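Local coordinates for protein fasciclin I (PDB 1O70) that mediates neural cell adhesion, the chain being its third and fourth FAS1 domains, part of a glycoprotein held at the cell membrane, at residues 256-261 against 265-270. Residues are numbered along the deposited sequence; the frame is centred on the assembly and turned at random.
Sequences SVILPT and SLSIRV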
ATOM      1  N   SER A 256       6.054 -21.652  11.672  1.00 64.40           N
ATOM      2  CA  SER A 256       6.383 -20.415  10.979  1.00 63.05           C
ATOM      3  C   SER A 256       5.804 -20.472   9.564  1.00 61.35           C
ATOM      4  O   SER A 256       4.988 -21.339   9.258  1.00 62.22           O
ATOM      5  CB  SER A 256       7.906 -20.227  10.925  1.00 63.87           C
ATOM      6  OG  SER A 256       8.545 -21.251  10.176  1.00 65.39           O
ATOM      7  N   VAL A 257       6.232 -19.550   8.707  1.00 58.83           N
ATOM      8  CA  VAL A 257       5.757 -19.489   7.331  1.00 55.15           C
ATOM      9  C   VAL A 257       6.908 -19.748   6.370  1.00 52.86           C
ATOM     10  O   VAL A 257       8.030 -19.290   6.585  1.00 53.01           O
ATOM     11  CB  VAL A 257       5.152 -18.109   7.017  1.00 55.15           C
ATOM     12  CG1 VAL A 257       4.622 -18.082   5.594  1.00 54.99           C
ATOM     13  CG2 VAL A 257       4.041 -17.799   8.008  1.00 56.43           C
ATOM     14  N   ILE A 258       6.626 -20.494   5.311  1.00 49.75           N
ATOM     15  CA  ILE A 258       7.645 -20.807   4.323  1.00 48.47           C
ATOM     16  C   ILE A 258       7.123 -20.496   2.936  1.00 47.35           C
ATOM     17  O   ILE A 258       6.176 -21.122   2.462  1.00 46.97           O
ATOM     18  CB  ILE A 258       8.028 -22.286   4.366  1.00 49.21           C
ATOM     19  CG1 ILE A 258       8.280 -22.711   5.808  1.00 50.51           C
ATOM     20  CG2 ILE A 258       9.270 -22.521   3.521  1.00 46.90           C
ATOM     21  CD1 ILE A 258       8.500 -24.195   5.974  1.00 52.46           C
ATOM     22  N   LEU A 259       7.751 -19.534   2.281  1.00 45.58           N
ATOM     23  CA  LEU A 259       7.325 -19.151   0.952  1.00 44.05           C
ATOM     24  C   LEU A 259       8.429 -19.380  -0.061  1.00 45.64           C
ATOM     25  O   LEU A 259       9.613 -19.203   0.242  1.00 46.39           O
ATOM     26  CB  LEU A 259       6.913 -17.678   0.936  1.00 43.04           C
ATOM     27  CG  LEU A 259       5.830 -17.209   1.909  1.00 40.87           C
ATOM     28  CD1 LEU A 259       5.570 -15.739   1.659  1.00 41.20           C
ATOM     29  CD2 LEU A 259       4.549 -18.016   1.727  1.00 40.85           C
ATOM     30  N   PRO A 260       8.053 -19.793  -1.283  1.00 45.71           N
ATOM     31  CA  PRO A 260       9.026 -20.042  -2.348  1.00 45.89           C
ATOM     32  C   PRO A 260       9.574 -18.723  -2.857  1.00 47.69           C
ATOM     33  O   PRO A 260       8.804 -17.799  -3.096  1.00 48.69           O
ATOM     34  CB  PRO A 260       8.200 -20.734  -3.432  1.00 45.23           C
ATOM     35  CG  PRO A 260       7.016 -21.290  -2.697  1.00 46.41           C
ATOM     36  CD  PRO A 260       6.705 -20.226  -1.691  1.00 46.08           C
ATOM     37  N   THR A 261      10.891 -18.611  -2.998  1.00 50.04           N
ATOM     38  CA  THR A 261      11.461 -17.384  -3.538  1.00 52.76           C
ATOM     39  C   THR A 261      11.873 -17.775  -4.944  1.00 54.80           C
ATOM     40  O   THR A 261      11.373 -18.766  -5.476  1.00 55.51           O
ATOM     41  CB  THR A 261      12.701 -16.912  -2.784  1.00 52.96           C
ATOM     42  OG1 THR A 261      13.772 -17.834  -3.005  1.00 55.94           O
ATOM     43  CG2 THR A 261      12.409 -16.800  -1.297  1.00 54.06           C
ATOM     44  N   SER A 265      13.888 -20.372  -0.820  1.00 56.07           N
ATOM     45  CA  SER A 265      12.660 -20.179  -0.059  1.00 52.57           C
ATOM     46  C   SER A 265      12.872 -19.123   1.021  1.00 50.21           C
ATOM     47  O   SER A 265      13.998 -18.718   1.293  1.00 49.42           O
ATOM     48  CB  SER A 265      12.201 -21.500   0.577  1.00 51.90           C
ATOM     49  OG  SER A 265      13.126 -21.976   1.541  1.00 52.93           O
ATOM     50  N   LEU A 266      11.776 -18.668   1.616  1.00 47.84           N
ATOM     51  CA  LEU A 266      11.823 -17.666   2.670  1.00 45.39           C
ATOM     52  C   LEU A 266      11.106 -18.216   3.891  1.00 44.65           C
ATOM     53  O   LEU A 266       9.946 -18.636   3.816  1.00 43.61           O
ATOM     54  CB  LEU A 266      11.138 -16.371   2.215  1.00 43.64           C
ATOM     55  CG  LEU A 266      11.125 -15.209   3.214  1.00 43.56           C
ATOM     56  CD1 LEU A 266      12.551 -14.729   3.469  1.00 42.59           C
ATOM     57  CD2 LEU A 266      10.282 -14.069   2.668  1.00 44.17           C
ATOM     58  N   SER A 267      11.799 -18.224   5.017  1.00 44.19           N
ATOM     59  CA  SER A 267      11.207 -18.718   6.246  1.00 44.69           C
ATOM     60  C   SER A 267      11.109 -17.543   7.210  1.00 44.25           C
ATOM     61  O   SER A 267      12.119 -17.001   7.657  1.00 44.02           O
ATOM     62  CB  SER A 267      12.083 -19.823   6.841  1.00 45.67           C
ATOM     63  OG  SER A 267      11.342 -20.642   7.731  1.00 49.74           O
ATOM     64  N   ILE A 268       9.888 -17.138   7.511  1.00 42.68           N
ATOM     65  CA  ILE A 268       9.679 -16.030   8.417  1.00 43.09           C
ATOM     66  C   ILE A 268       8.506 -16.360   9.307  1.00 44.11           C
ATOM     67  O   ILE A 268       7.881 -17.408   9.163  1.00 44.63           O
ATOM     68  CB  ILE A 268       9.335 -14.739   7.655  1.00 43.33           C
ATOM     69  CG1 ILE A 268       8.072 -14.969   6.820  1.00 42.89           C
ATOM     70  CG2 ILE A 268      10.507 -14.309   6.791  1.00 42.60           C
ATOM     71  CD1 ILE A 268       7.558 -13.740   6.121  1.00 45.06           C
ATOM     72  N   ARG A 269       8.210 -15.458  10.232  1.00 44.53           N
ATOM     73  CA  ARG A 269       7.080 -15.641  11.117  1.00 44.45           C
ATOM     74  C   ARG A 269       6.448 -14.266  11.249  1.00 42.76           C
ATOM     75  O   ARG A 269       7.158 -13.275  11.403  1.00 43.53           O
ATOM     76  CB  ARG A 269       7.545 -16.149  12.470  1.00 49.04           C
ATOM     77  CG  ARG A 269       6.406 -16.597  13.334  1.00 56.32           C
ATOM     78  CD  ARG A 269       6.850 -16.801  14.754  1.00 62.31           C
ATOM     79  NE  ARG A 269       5.693 -17.006  15.613  1.00 69.35           N
ATOM     80  CZ  ARG A 269       5.743 -17.008  16.940  1.00 73.76           C
ATOM     81  NH1 ARG A 269       6.901 -16.814  17.565  1.00 75.60           N
ATOM     82  NH2 ARG A 269       4.635 -17.214  17.645  1.00 76.07           N
ATOM     83  N   VAL A 270       5.123 -14.199  11.166  1.00 40.30           N
ATOM     84  CA  VAL A 270       4.419 -12.921  11.257  1.00 38.86           C
ATOM     85  C   VAL A 270       3.487 -12.864  12.464  1.00 39.84           C
ATOM     86  O   VAL A 270       2.777 -13.828  12.738  1.00 41.46           O
ATOM     87  CB  VAL A 270       3.581 -12.662   9.983  1.00 37.25           C
ATOM     88  CG1 VAL A 270       2.944 -11.278  10.054  1.00 35.83           C
ATOM     89  CG2 VAL A 270       4.451 -12.796   8.742  1.00 34.17           C
TER
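T261 turns OG1 between its own N and carbonyl carbon (chi1 68°), which sets CG2 anti to that carbonyl carbon and carries the methyl across to S265 and L266; T261 CG2 lies 3.8 Å from L266 CB. With OG1 accepting a hydrogen bond from the D264 amide, T261 holds the turn by its hydroxyl while its methyl rests on the start of the returning strand. A glycine here would probably leave the D264 N-H without this acceptor and uncover the start of the second strand beside L266. Beyond the turn the backbones run antiparallel, and two hydrogen-bonded pairs close the hairpin. L259 and L266 pair through two backbone hydrogen bonds, L266 N to L259 O at 2.6 Å and L259 N to L266 O at 2.8 Å. V257 and I268 do the same, with V257 N reaching I268 O at 2.7 Å and I268 N reaching V257 O at 3.0 Å. Between these pairs the I258 CA-H faces L266 O, and the S267 CA-H faces V257 O. V257, L259, L266 and I268 share the buried face, where V257 CB stands 4.3 Å from I268 CG1; I258, P260, S265 and S267 occupy the exposed one. In this FAS1 domain, strand 257-260 comes last in the strand order of the mixed sheet, yet P260 also bonds through its backbone to I237 of strand 235-238; strand 265-273 lies between strands 257-260 and 276-281, whose W281 packs against L266 and I268, while V257 meets F250 and S251 of helix 244-253.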